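PDB 3VIU: phosphoribosylformylglycinamidine synthase 2 from Thermus thermophilus, which belongs to the PurM-like (AIR synthase-related) family, joins two pairs of such domains in one chain and holds adenosine-5'-diphosphate and a magnesium ion. Local coordinates for residues A[15-20]-A[36-41]; A[106-111]-A[146-151]; A[117-122]-A[432-437]; A[342-345]-A[350-353]. All coordinates share one frame; numbering follows the deposited sequence.

Interaction 1. Residues A[15-20]-A[36-41]; sequences YREIVQ and VMWSEH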
loop_
_atom_site.group_PDB
_atom_site.type_symbol
_atom_site.label_atom_id
_atom_site.label_comp_id
_atom_site.label_asym_id
_atom_site.label_seq_id
_atom_site.Cartn_x
_atom_site.Cartn_y
_atom_site.Cartn_z
ATOM N N TYR A 15 0.884 -33.366 -2.620
ATOM C CA TYR A 15 1.875 -34.275 -2.059
ATOM C C TYR A 15 2.383 -35.219 -3.135
ATOM O O TYR A 15 3.573 -35.521 -3.199
ATOM C CB TYR A 15 1.276 -35.080 -0.899
ATOM C CG TYR A 15 2.201 -36.149 -0.356
ATOM C CD1 TYR A 15 2.206 -37.437 -0.895
ATOM C CD2 TYR A 15 3.098 -35.863 0.672
ATOM C CE1 TYR A 15 3.085 -38.412 -0.423
ATOM C CE2 TYR A 15 3.982 -36.830 1.152
ATOM C CZ TYR A 15 3.969 -38.100 0.599
ATOM O OH TYR A 15 4.846 -39.051 1.066
ATOM N N ARG A 16 1.476 -35.683 -3.983
ATOM C CA ARG A 16 1.856 -36.589 -5.049
ATOM C C ARG A 16 2.820 -35.888 -5.999
ATOM O O ARG A 16 3.729 -36.512 -6.549
ATOM C CB ARG A 16 0.618 -37.060 -5.819
ATOM C CG ARG A 16 0.863 -38.326 -6.622
ATOM C CD ARG A 16 1.237 -39.471 -5.688
ATOM N NE ARG A 16 0.109 -39.854 -4.843
ATOM C CZ ARG A 16 0.218 -40.376 -3.625
ATOM N NH1 ARG A 16 -0.877 -40.696 -2.949
ATOM N NH2 ARG A 16 1.413 -40.566 -3.075
ATOM N N GLU A 17 2.625 -34.585 -6.185
ATOM C CA GLU A 17 3.485 -33.823 -7.076
ATOM C C GLU A 17 4.864 -33.620 -6.459
ATOM O O GLU A 17 5.861 -33.514 -7.170
ATOM C CB GLU A 17 2.856 -32.468 -7.405
ATOM C CG GLU A 17 3.455 -31.825 -8.651
ATOM C CD GLU A 17 2.656 -30.634 -9.145
ATOM O OE1 GLU A 17 1.416 -30.754 -9.268
ATOM O OE2 GLU A 17 3.271 -29.581 -9.424
ATOM N N ILE A 18 4.915 -33.573 -5.134
ATOM C CA ILE A 18 6.177 -33.393 -4.432
ATOM C C ILE A 18 7.040 -34.645 -4.519
ATOM O O ILE A 18 8.263 -34.551 -4.601
ATOM C CB ILE A 18 5.946 -33.039 -2.938
ATOM C CG1 ILE A 18 5.299 -31.653 -2.830
ATOM C CG2 ILE A 18 7.271 -33.074 -2.173
ATOM C CD1 ILE A 18 4.932 -31.251 -1.428
ATOM N N VAL A 19 6.412 -35.819 -4.503
ATOM C CA VAL A 19 7.172 -37.059 -4.579
ATOM C C VAL A 19 7.722 -37.251 -5.988
ATOM O O VAL A 19 8.755 -37.899 -6.175
ATOM C CB VAL A 19 6.315 -38.294 -4.188
ATOM C CG1 VAL A 19 5.621 -38.044 -2.856
ATOM C CG2 VAL A 19 5.310 -38.611 -5.275
ATOM N N GLN A 20 7.044 -36.678 -6.978
ATOM C CA GLN A 20 7.501 -36.801 -8.354
ATOM C C GLN A 20 8.512 -35.715 -8.725
ATOM O O GLN A 20 9.129 -35.768 -9.784
ATOM C CB GLN A 20 6.309 -36.795 -9.320
ATOM C CG GLN A 20 5.320 -35.656 -9.128
ATOM C CD GLN A 20 4.030 -35.861 -9.919
ATOM O OE1 GLN A 20 3.304 -36.837 -9.706
ATOM N NE2 GLN A 20 3.741 -34.938 -10.834
ATOM N N VAL A 36 4.915 -25.071 4.098
ATOM C CA VAL A 36 5.041 -23.620 4.193
ATOM C C VAL A 36 5.377 -22.920 2.872
ATOM O O VAL A 36 4.812 -21.871 2.564
ATOM C CB VAL A 36 6.098 -23.230 5.262
ATOM C CG1 VAL A 36 6.197 -21.709 5.381
ATOM C CG2 VAL A 36 5.715 -23.836 6.610
HETATM N N MSE A 37 6.288 -23.491 2.091
HETATM C CA MSE A 37 6.664 -22.873 0.820
HETATM C C MSE A 37 5.578 -22.976 -0.246
HETATM O O MSE A 37 5.544 -22.178 -1.181
HETATM C CB MSE A 37 7.963 -23.486 0.292
HETATM C CG MSE A 37 9.197 -23.087 1.089
HETATM SE SE MSE A 37 9.547 -21.157 1.062
HETATM C CE MSE A 37 10.400 -21.025 -0.680
ATOM N N TRP A 38 4.687 -23.950 -0.096
ATOM C CA TRP A 38 3.605 -24.159 -1.047
ATOM C C TRP A 38 2.262 -23.589 -0.591
ATOM O O TRP A 38 1.248 -23.752 -1.271
ATOM C CB TRP A 38 3.480 -25.652 -1.350
ATOM C CG TRP A 38 4.438 -26.108 -2.404
ATOM C CD1 TRP A 38 5.645 -25.546 -2.715
ATOM C CD2 TRP A 38 4.261 -27.206 -3.309
ATOM N NE1 TRP A 38 6.226 -26.221 -3.760
ATOM C CE2 TRP A 38 5.400 -27.247 -4.143
ATOM C CE3 TRP A 38 3.251 -28.162 -3.495
ATOM C CZ2 TRP A 38 5.558 -28.204 -5.149
ATOM C CZ3 TRP A 38 3.410 -29.114 -4.496
ATOM C CH2 TRP A 38 4.556 -29.127 -5.309
ATOM N N SER A 39 2.256 -22.927 0.562
ATOM C CA SER A 39 1.035 -22.318 1.087
ATOM C C SER A 39 0.734 -21.097 0.213
ATOM O O SER A 39 1.647 -20.533 -0.395
ATOM C CB SER A 39 1.237 -21.880 2.544
ATOM O OG SER A 39 2.125 -20.775 2.635
ATOM N N GLU A 40 -0.528 -20.682 0.147
ATOM C CA GLU A 40 -0.873 -19.538 -0.693
ATOM C C GLU A 40 -0.048 -18.302 -0.360
ATOM O O GLU A 40 0.315 -17.539 -1.250
ATOM C CB GLU A 40 -2.361 -19.191 -0.571
ATOM C CG GLU A 40 -2.833 -18.179 -1.616
ATOM C CD GLU A 40 -3.017 -18.791 -2.997
ATOM O OE1 GLU A 40 -2.978 -18.039 -3.998
ATOM O OE2 GLU A 40 -3.214 -20.023 -3.081
ATOM N N HIS A 41 0.249 -18.114 0.924
ATOM C CA HIS A 41 1.021 -16.957 1.370
ATOM C C HIS A 41 2.328 -16.819 0.602
ATOM O O HIS A 41 2.643 -15.748 0.089
ATOM C CB HIS A 41 1.325 -17.051 2.870
ATOM C CG HIS A 41 2.015 -15.839 3.419
ATOM N ND1 HIS A 41 1.339 -14.686 3.754
ATOM C CD2 HIS A 41 3.326 -15.580 3.634
ATOM C CE1 HIS A 41 2.203 -13.767 4.148
ATOM N NE2 HIS A 41 3.417 -14.284 4.084
#
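W38, whose indole packs on I18, sits in a short break between two helices, and there V36 O is gripped twice by S39. The hydroxyl S39 OG donates to V36 O at 2.9 Å, with the donor tilted out of the carbonyl plane, and S39 N adds a weak bond to the same oxygen. Serine suits this place because its short hydroxyl reaches back to the last turn of helix 28-37 while the residue takes the N-cap position of helix 40-43. The chain between the two helices is thus tied down where W38 leaves it. The indole is thrown across to helix 12-22 (chi1 -83°, CG anti to the carbonyl carbon). Over one face of its six-membered ring lies I18 CG1, 3.9 Å from the centroid, a CH-pi contact, with I18 CD1 further toward the rim. E17 CB lies at the ring edge, 4.3 Å from W38 CH2. A wide flat ring gives the branched isoleucine a broad surface to cover, and the indole's one polar atom, NE1, donates to A359 O. The indole lies between helix 28-37, whose F34 meets it edge-to-face, and helix 12-22, whose E14 and R21 touch it as well.

Interaction 2. Residues A[106-111]-A[146-151]; sequences ILRDIM and AFYGNA. With ADP (adenosine-5'-diphosphate), chain B.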
loop_
_atom_site.group_PDB
_atom_site.type_symbol
_atom_site.label_atom_id
_atom_site.label_comp_id
_atom_site.label_asym_id
_atom_site.label_seq_id
_atom_site.Cartn_x
_atom_site.Cartn_y
_atom_site.Cartn_z
ATOM N N ILE A 106 7.961 -4.809 6.107
ATOM C CA ILE A 106 7.958 -3.971 4.911
ATOM C C ILE A 106 9.254 -3.153 4.845
ATOM O O ILE A 106 9.818 -2.938 3.770
ATOM C CB ILE A 106 6.710 -3.019 4.890
ATOM C CG1 ILE A 106 6.532 -2.416 3.502
ATOM C CG2 ILE A 106 6.863 -1.893 5.902
ATOM C CD1 ILE A 106 6.131 -3.419 2.459
ATOM N N LEU A 107 9.731 -2.720 6.008
ATOM C CA LEU A 107 10.955 -1.931 6.107
ATOM C C LEU A 107 12.162 -2.719 5.611
ATOM O O LEU A 107 13.035 -2.176 4.926
ATOM C CB LEU A 107 11.186 -1.515 7.559
ATOM C CG LEU A 107 11.006 -0.060 7.998
ATOM C CD1 LEU A 107 9.998 0.661 7.128
ATOM C CD2 LEU A 107 10.581 -0.058 9.472
ATOM N N ARG A 108 12.208 -4.000 5.965
ATOM C CA ARG A 108 13.310 -4.856 5.559
ATOM C C ARG A 108 13.310 -5.123 4.054
ATOM O O ARG A 108 14.374 -5.204 3.442
ATOM C CB ARG A 108 13.276 -6.172 6.347
ATOM C CG ARG A 108 13.660 -5.998 7.816
ATOM C CD ARG A 108 13.923 -7.335 8.486
ATOM N NE ARG A 108 12.700 -8.086 8.733
ATOM C CZ ARG A 108 11.839 -7.812 9.711
ATOM N NH1 ARG A 108 10.749 -8.554 9.856
ATOM N NH2 ARG A 108 12.074 -6.804 10.548
ATOM N N ASP A 109 12.125 -5.244 3.455
ATOM C CA ASP A 109 12.037 -5.471 2.015
ATOM C C ASP A 109 12.627 -4.287 1.259
ATOM O O ASP A 109 13.298 -4.456 0.247
ATOM C CB ASP A 109 10.586 -5.649 1.563
ATOM C CG ASP A 109 10.005 -6.984 1.963
ATOM O OD1 ASP A 109 10.726 -8.000 1.873
ATOM O OD2 ASP A 109 8.820 -7.020 2.349
ATOM N N ILE A 110 12.356 -3.086 1.752
ATOM C CA ILE A 110 12.851 -1.871 1.128
ATOM C C ILE A 110 14.357 -1.737 1.349
ATOM O O ILE A 110 15.086 -1.319 0.453
ATOM C CB ILE A 110 12.128 -0.643 1.705
ATOM C CG1 ILE A 110 10.618 -0.769 1.451
ATOM C CG2 ILE A 110 12.717 0.633 1.137
ATOM C CD1 ILE A 110 10.251 -1.124 0.037
HETATM N N MSE A 111 14.819 -2.096 2.543
HETATM C CA MSE A 111 16.243 -2.034 2.870
HETATM C C MSE A 111 17.054 -2.980 2.004
HETATM O O MSE A 111 18.169 -2.654 1.599
HETATM C CB MSE A 111 16.511 -2.465 4.305
HETATM C CG MSE A 111 16.031 -1.574 5.409
HETATM SE SE MSE A 111 16.443 -2.529 7.053
HETATM C CE MSE A 111 14.655 -2.723 7.767
ATOM N N ALA A 146 2.904 3.077 15.489
ATOM C CA ALA A 146 3.641 4.210 16.044
ATOM C C ALA A 146 4.884 3.723 16.784
ATOM O O ALA A 146 5.952 4.333 16.693
ATOM C CB ALA A 146 2.743 5.011 17.002
ATOM N N PHE A 147 4.735 2.625 17.514
ATOM C CA PHE A 147 5.842 2.061 18.273
ATOM C C PHE A 147 7.049 1.716 17.416
ATOM O O PHE A 147 8.164 2.137 17.707
ATOM C CB PHE A 147 5.391 0.807 19.025
ATOM C CG PHE A 147 6.528 -0.080 19.458
ATOM C CD1 PHE A 147 6.698 -1.342 18.888
ATOM C CD2 PHE A 147 7.439 0.348 20.423
ATOM C CE1 PHE A 147 7.759 -2.170 19.273
ATOM C CE2 PHE A 147 8.505 -0.470 20.817
ATOM C CZ PHE A 147 8.662 -1.733 20.240
ATOM N N TYR A 148 6.835 0.955 16.354
ATOM C CA TYR A 148 7.952 0.564 15.515
ATOM C C TYR A 148 8.539 1.723 14.731
ATOM O O TYR A 148 9.745 1.956 14.769
ATOM C CB TYR A 148 7.531 -0.552 14.558
ATOM C CG TYR A 148 8.688 -1.429 14.165
ATOM C CD1 TYR A 148 9.609 -1.012 13.212
ATOM C CD2 TYR A 148 8.905 -2.650 14.803
ATOM C CE1 TYR A 148 10.725 -1.793 12.904
ATOM C CE2 TYR A 148 10.012 -3.430 14.506
ATOM C CZ TYR A 148 10.916 -2.996 13.560
ATOM O OH TYR A 148 12.020 -3.753 13.283
ATOM N N GLY A 149 7.675 2.443 14.028
ATOM C CA GLY A 149 8.113 3.569 13.224
ATOM C C GLY A 149 8.797 4.677 13.993
ATOM O O GLY A 149 9.826 5.188 13.556
ATOM N N ASN A 150 8.236 5.064 15.130
ATOM C CA ASN A 150 8.841 6.121 15.925
ATOM C C ASN A 150 10.181 5.680 16.492
ATOM O O ASN A 150 11.104 6.488 16.622
ATOM C CB ASN A 150 7.908 6.539 17.058
ATOM C CG ASN A 150 6.704 7.333 16.559
ATOM O OD1 ASN A 150 5.823 7.685 17.340
ATOM N ND2 ASN A 150 6.669 7.621 15.256
ATOM N N ALA A 151 10.291 4.398 16.821
ATOM C CA ALA A 151 11.528 3.873 17.369
ATOM C C ALA A 151 12.609 3.699 16.303
ATOM O O ALA A 151 13.788 3.908 16.587
ATOM C CB ALA A 151 11.272 2.552 18.068
HETATM P PB ADP B . 7.926 -10.929 0.846
HETATM O O1B ADP B . 7.445 -12.239 1.368
HETATM O O2B ADP B . 7.043 -9.746 1.489
HETATM O O3B ADP B . 9.550 -10.748 1.264
HETATM P PA ADP B . 6.625 -11.873 -1.359
HETATM O O1A ADP B . 7.203 -13.224 -1.601
HETATM O O2A ADP B . 5.410 -12.007 -0.296
HETATM O O3A ADP B . 7.794 -10.871 -0.787
HETATM O "O5'" ADP B . 6.010 -11.218 -2.724
HETATM C "C5'" ADP B . 6.318 -12.067 -3.847
HETATM C "C4'" ADP B . 6.821 -11.275 -5.090
HETATM O "O4'" ADP B . 5.747 -11.101 -6.070
HETATM C "C3'" ADP B . 7.332 -9.845 -4.776
HETATM O "O3'" ADP B . 8.394 -9.507 -5.677
HETATM C "C2'" ADP B . 6.089 -8.978 -4.974
HETATM O "O2'" ADP B . 6.417 -7.617 -5.266
HETATM C "C1'" ADP B . 5.353 -9.685 -6.116
HETATM N N9 ADP B . 3.896 -9.543 -5.991
HETATM C C8 ADP B . 3.085 -10.222 -5.124
HETATM N N7 ADP B . 1.845 -9.858 -5.279
HETATM C C5 ADP B . 1.773 -8.924 -6.251
HETATM C C6 ADP B . 0.725 -8.175 -6.847
HETATM N N6 ADP B . -0.583 -8.342 -6.431
HETATM N N1 ADP B . 1.032 -7.298 -7.828
HETATM C C2 ADP B . 2.295 -7.120 -8.247
HETATM N N3 ADP B . 3.307 -7.806 -7.711
HETATM C C4 ADP B . 3.095 -8.704 -6.726
#
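The two flat groups here are the Y148 ring and the R108 guanidinium, their planes 66° apart. Y148 OH lies at the guanidinium edge, near its plane, but at 4.1 Å from R108 NH2 the pair is too long for a hydrogen bond; L107 CD2 approaches the phenol obliquely. The residues belong to helices 95-112 and 132-152, which pack side by side on the sheet of the first PurM-like N-terminal domain. Helix 132-152 is the connection of a beta-alpha-beta crossover between the parallel strands 116-126 and 156-163. Y148 reaches the other helix because chi1 (-152°) swings its ring away from the backbone N, and the ring passes L107 with CE1 3.8 Å from L107 CD2. Leucine suits this position because it serves both the tyrosine and the sheet, where C177 and L120 touch it. The polar ends look elsewhere: Y148 OH hydrogen-bonds E306 OE2 and R108 NH1 hydrogen-bonds Q305 OE1, so the consecutive residues Q305 and E306 take up both groups in a buried setting. R108 also makes a long, weak ion pair with E306. One residue further along helix 95-112, D109 turns to the nucleotide pocket beside K83, E85 and D259, and its OD1 comes 3.1 Å from O3B of the adenosine-5'-diphosphate.

Interaction 3. Residues A[117-122]-A[432-437]; sequences PIALLD and AVLWIK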
loop_
_atom_site.group_PDB
_atom_site.type_symbol
_atom_site.label_atom_id
_atom_site.label_comp_id
_atom_site.label_asym_id
_atom_site.label_seq_id
_atom_site.Cartn_x
_atom_site.Cartn_y
_atom_site.Cartn_z
ATOM N N PRO A 117 14.712 3.683 3.960
ATOM C CA PRO A 117 13.294 3.993 4.177
ATOM C C PRO A 117 13.069 5.472 4.500
ATOM O O PRO A 117 13.640 5.987 5.452
ATOM C CB PRO A 117 12.927 3.093 5.348
ATOM C CG PRO A 117 13.789 1.892 5.111
ATOM C CD PRO A 117 15.118 2.511 4.754
ATOM N N ILE A 118 12.236 6.149 3.717
ATOM C CA ILE A 118 11.979 7.561 3.963
ATOM C C ILE A 118 10.538 7.797 4.349
ATOM O O ILE A 118 10.179 8.892 4.792
ATOM C CB ILE A 118 12.307 8.452 2.721
ATOM C CG1 ILE A 118 11.409 8.069 1.537
ATOM C CG2 ILE A 118 13.777 8.318 2.363
ATOM C CD1 ILE A 118 11.673 8.872 0.261
ATOM N N ALA A 119 9.704 6.778 4.182
ATOM C CA ALA A 119 8.307 6.937 4.535
ATOM C C ALA A 119 7.506 5.644 4.616
ATOM O O ALA A 119 7.814 4.652 3.947
ATOM C CB ALA A 119 7.647 7.887 3.558
ATOM N N LEU A 120 6.473 5.682 5.455
ATOM C CA LEU A 120 5.545 4.571 5.648
ATOM C C LEU A 120 4.123 5.092 5.460
ATOM O O LEU A 120 3.818 6.222 5.830
ATOM C CB LEU A 120 5.675 3.979 7.056
ATOM C CG LEU A 120 6.879 3.069 7.316
ATOM C CD1 LEU A 120 7.055 2.850 8.807
ATOM C CD2 LEU A 120 6.682 1.754 6.586
ATOM N N LEU A 121 3.270 4.279 4.851
ATOM C CA LEU A 121 1.869 4.635 4.664
ATOM C C LEU A 121 1.074 3.407 5.085
ATOM O O LEU A 121 1.428 2.285 4.731
ATOM C CB LEU A 121 1.554 4.991 3.204
ATOM C CG LEU A 121 2.172 6.257 2.595
ATOM C CD1 LEU A 121 3.601 5.965 2.149
ATOM C CD2 LEU A 121 1.337 6.718 1.395
ATOM N N ASP A 122 0.014 3.615 5.856
ATOM C CA ASP A 122 -0.803 2.502 6.316
ATOM C C ASP A 122 -2.174 2.470 5.641
ATOM O O ASP A 122 -2.792 3.507 5.413
ATOM C CB ASP A 122 -0.968 2.566 7.836
ATOM C CG ASP A 122 -1.492 3.907 8.310
ATOM O OD1 ASP A 122 -0.812 4.928 8.069
ATOM O OD2 ASP A 122 -2.582 3.947 8.924
ATOM N N ALA A 432 1.279 12.613 -0.019
ATOM C CA ALA A 432 2.405 12.974 0.826
ATOM C C ALA A 432 3.541 13.352 -0.113
ATOM O O ALA A 432 3.758 12.691 -1.129
ATOM C CB ALA A 432 2.808 11.801 1.690
ATOM N N VAL A 433 4.253 14.419 0.216
ATOM C CA VAL A 433 5.364 14.884 -0.615
ATOM C C VAL A 433 6.655 14.945 0.190
ATOM O O VAL A 433 6.808 15.807 1.048
ATOM C CB VAL A 433 5.081 16.295 -1.192
ATOM C CG1 VAL A 433 6.303 16.822 -1.932
ATOM C CG2 VAL A 433 3.885 16.236 -2.129
ATOM N N LEU A 434 7.573 14.029 -0.096
ATOM C CA LEU A 434 8.858 13.983 0.596
ATOM C C LEU A 434 9.925 14.710 -0.221
ATOM O O LEU A 434 10.246 14.304 -1.338
ATOM C CB LEU A 434 9.306 12.533 0.823
ATOM C CG LEU A 434 8.544 11.612 1.779
ATOM C CD1 LEU A 434 8.426 12.274 3.139
ATOM C CD2 LEU A 434 7.174 11.283 1.221
ATOM N N TRP A 435 10.473 15.780 0.345
ATOM C CA TRP A 435 11.504 16.562 -0.323
ATOM C C TRP A 435 12.887 15.958 -0.121
ATOM O O TRP A 435 13.271 15.610 0.992
ATOM C CB TRP A 435 11.477 18.004 0.200
ATOM C CG TRP A 435 12.678 18.845 -0.162
ATOM C CD1 TRP A 435 13.299 18.919 -1.381
ATOM C CD2 TRP A 435 13.338 19.798 0.679
ATOM N NE1 TRP A 435 14.298 19.864 -1.351
ATOM C CE2 TRP A 435 14.344 20.420 -0.100
ATOM C CE3 TRP A 435 13.175 20.192 2.014
ATOM C CZ2 TRP A 435 15.182 21.413 0.413
ATOM C CZ3 TRP A 435 14.013 21.183 2.526
ATOM C CH2 TRP A 435 15.003 21.779 1.723
ATOM N N ILE A 436 13.625 15.810 -1.212
ATOM C CA ILE A 436 14.970 15.276 -1.133
ATOM C C ILE A 436 15.902 16.470 -0.974
ATOM O O ILE A 436 16.175 17.190 -1.938
ATOM C CB ILE A 436 15.346 14.511 -2.399
ATOM C CG1 ILE A 436 14.411 13.318 -2.577
ATOM C CG2 ILE A 436 16.787 14.046 -2.309
ATOM C CD1 ILE A 436 14.595 12.601 -3.882
ATOM N N LYS A 437 16.375 16.674 0.255
ATOM C CA LYS A 437 17.261 17.784 0.579
ATOM C C LYS A 437 18.483 17.830 -0.318
ATOM O O LYS A 437 19.036 16.797 -0.682
ATOM C CB LYS A 437 17.708 17.698 2.042
ATOM C CG LYS A 437 16.587 17.814 3.057
ATOM C CD LYS A 437 17.155 17.745 4.463
ATOM C CE LYS A 437 16.060 17.654 5.505
ATOM N NZ LYS A 437 15.164 18.840 5.455
#
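L434 packs on I118 and A119, joining the second N-terminal domain to the first, and strand 432-436 leads up to it from A432. The methyl of A432 starts out toward strand 116-126 but finds its neighbour in V157 of strand 156-163. V433 packs on L425 and V476. L434 then carries the contact. Its CG stands anti to the carbonyl carbon (chi1 -67°), and the two methyls divide the work: CD2 lies 4.1 Å from A119 CB, while CD1 comes to 4.2 Å from I118 O. L434 CB adds a looser touch to I118 CD1 at 4.4 Å. No hydrogen bond crosses, the CA atoms of I118 and L434 are 7.9 Å apart, and the contact is made by side chains. I118 and A119 can both present themselves to L434 because they form a classic beta bulge opposite L178 of strand 172-182, which breaks the usual up-and-down order. The two sheets belong to the two PurM-like N-terminal domains of the chain and have the same strand order; their meeting is consistent with the barrel that paired N-terminal domains form in dimeric PurM, here supplied by one chain. The short side chain of A119 lets L434 CD2 come near, while I118 offers its carbonyl oxygen to L434 CD1 and its own CD1 to L434 CB. Beyond L434, I436 lies at the margin of the contact, turned to neither side of it.

Interaction 4. Residues A[342-345]-A[350-353]; sequences VFRV and EVVA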
loop_
_atom_site.group_PDB
_atom_site.type_symbol
_atom_site.label_atom_id
_atom_site.label_comp_id
_atom_site.label_asym_id
_atom_site.label_seq_id
_atom_site.Cartn_x
_atom_site.Cartn_y
_atom_site.Cartn_z
ATOM N N VAL A 342 20.097 -27.052 -5.453
ATOM C CA VAL A 342 19.406 -27.695 -4.344
ATOM C C VAL A 342 19.530 -26.882 -3.061
ATOM O O VAL A 342 20.424 -26.036 -2.920
ATOM C CB VAL A 342 20.004 -29.107 -4.079
ATOM C CG1 VAL A 342 19.498 -29.661 -2.768
ATOM C CG2 VAL A 342 19.644 -30.045 -5.209
ATOM N N PHE A 343 18.607 -27.125 -2.139
ATOM C CA PHE A 343 18.646 -26.477 -0.840
ATOM C C PHE A 343 19.050 -27.617 0.090
ATOM O O PHE A 343 18.227 -28.462 0.446
ATOM C CB PHE A 343 17.270 -25.931 -0.437
ATOM C CG PHE A 343 17.272 -25.207 0.885
ATOM C CD1 PHE A 343 16.222 -25.368 1.782
ATOM C CD2 PHE A 343 18.333 -24.377 1.236
ATOM C CE1 PHE A 343 16.228 -24.718 3.012
ATOM C CE2 PHE A 343 18.355 -23.720 2.461
ATOM C CZ PHE A 343 17.299 -23.891 3.354
ATOM N N ARG A 344 20.329 -27.656 0.448
ATOM C CA ARG A 344 20.850 -28.704 1.317
ATOM C C ARG A 344 21.000 -28.167 2.729
ATOM O O ARG A 344 21.694 -27.176 2.959
ATOM C CB ARG A 344 22.207 -29.190 0.800
ATOM C CG ARG A 344 22.791 -30.365 1.573
ATOM C CD ARG A 344 24.178 -30.696 1.054
ATOM N NE ARG A 344 24.132 -31.079 -0.350
ATOM C CZ ARG A 344 25.098 -30.821 -1.224
ATOM N NH1 ARG A 344 24.972 -31.211 -2.483
ATOM N NH2 ARG A 344 26.184 -30.158 -0.847
ATOM N N VAL A 345 20.351 -28.830 3.675
ATOM C CA VAL A 345 20.410 -28.397 5.057
ATOM C C VAL A 345 21.215 -29.349 5.943
ATOM O O VAL A 345 20.904 -30.542 6.049
ATOM C CB VAL A 345 18.989 -28.227 5.626
ATOM C CG1 VAL A 345 19.054 -27.639 7.025
ATOM C CG2 VAL A 345 18.176 -27.321 4.705
ATOM N N GLU A 350 24.882 -34.010 10.009
ATOM C CA GLU A 350 24.049 -34.784 9.102
ATOM C C GLU A 350 23.260 -33.943 8.115
ATOM O O GLU A 350 22.958 -32.776 8.370
ATOM C CB GLU A 350 23.071 -35.632 9.911
ATOM C CG GLU A 350 23.737 -36.690 10.757
ATOM C CD GLU A 350 24.187 -37.880 9.933
ATOM O OE1 GLU A 350 24.741 -37.672 8.826
ATOM O OE2 GLU A 350 23.991 -39.025 10.396
ATOM N N VAL A 351 22.927 -34.553 6.984
ATOM C CA VAL A 351 22.125 -33.893 5.970
ATOM C C VAL A 351 20.672 -34.184 6.367
ATOM O O VAL A 351 20.193 -35.306 6.229
ATOM C CB VAL A 351 22.439 -34.450 4.554
ATOM C CG1 VAL A 351 22.277 -35.961 4.530
ATOM C CG2 VAL A 351 21.526 -33.807 3.533
ATOM N N VAL A 352 19.986 -33.172 6.886
ATOM C CA VAL A 352 18.606 -33.326 7.334
ATOM C C VAL A 352 17.565 -32.943 6.282
ATOM O O VAL A 352 16.361 -33.079 6.506
ATOM C CB VAL A 352 18.347 -32.487 8.598
ATOM C CG1 VAL A 352 19.176 -33.017 9.755
ATOM C CG2 VAL A 352 18.684 -31.031 8.329
ATOM N N ALA A 353 18.035 -32.457 5.140
ATOM C CA ALA A 353 17.141 -32.071 4.060
ATOM C C ALA A 353 17.929 -31.659 2.829
ATOM O O ALA A 353 18.978 -31.017 2.925
ATOM C CB ALA A 353 16.233 -30.932 4.504
#
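V345 is the tightly held residue of this pairing, gripped through both its backbone polar atoms. V345 N donates to A353 O at 2.7 Å in an almost straight bond (176°), and V352 N donates to V345 O at 2.9 Å along a more bent path (146°). Side chains close in around these bonds: V345 CG1 lies 3.7 Å from V352 CG2, and V345 CB lies 4.0 Å from A353 CB. V352 CG2, set between its own backbone N and carbonyl carbon, also comes 3.2 Å from V345 O, which packs that corner closely. A353, with only a methyl, lies close against V345, while the branched valines fill out the first approach; on its own strand, V345 CG2 rests over one face of the F343 ring. The opposite flank is looser. R344 CG and CG2 of the exposed V351 touch at 4.2 Å where the two side chains cross, and E350 extends toward solvent. Arginine fits such a margin, because its aliphatic part touches V351 while its charged end pairs outside the segments, with E354 through NE and with E281 through NH2. V352 and A353 together face V345, the pattern of a classic beta bulge in a beta hairpin, here strands 342-347 and 350-356, the latter outermost in the seven-stranded sheet of the first AIR synthase-related C-terminal domain.

In the fold
Interactions 2 and 3 lie near the centre of the molecule and share elements: L120 of strand 116-126 packs with CD2 3.5 Å from L107 CD1 on helix 95-112, so one sheet carries the helices on one face and the second N-terminal domain on the other. Both contacts are buried; interaction 3 is purely apolar in its side chains, while interaction 2 adds a polar fringe and borders the nucleotide. Interactions 1 and 4 sit further out, their centres about 18 Å apart, on the same side of the chain's centre. Interaction 1 is a buried aromatic contact between a helix and an inter-helix loop; 342-345 with 350-353 is partly exposed and alone of the four is made by backbone hydrogen bonds.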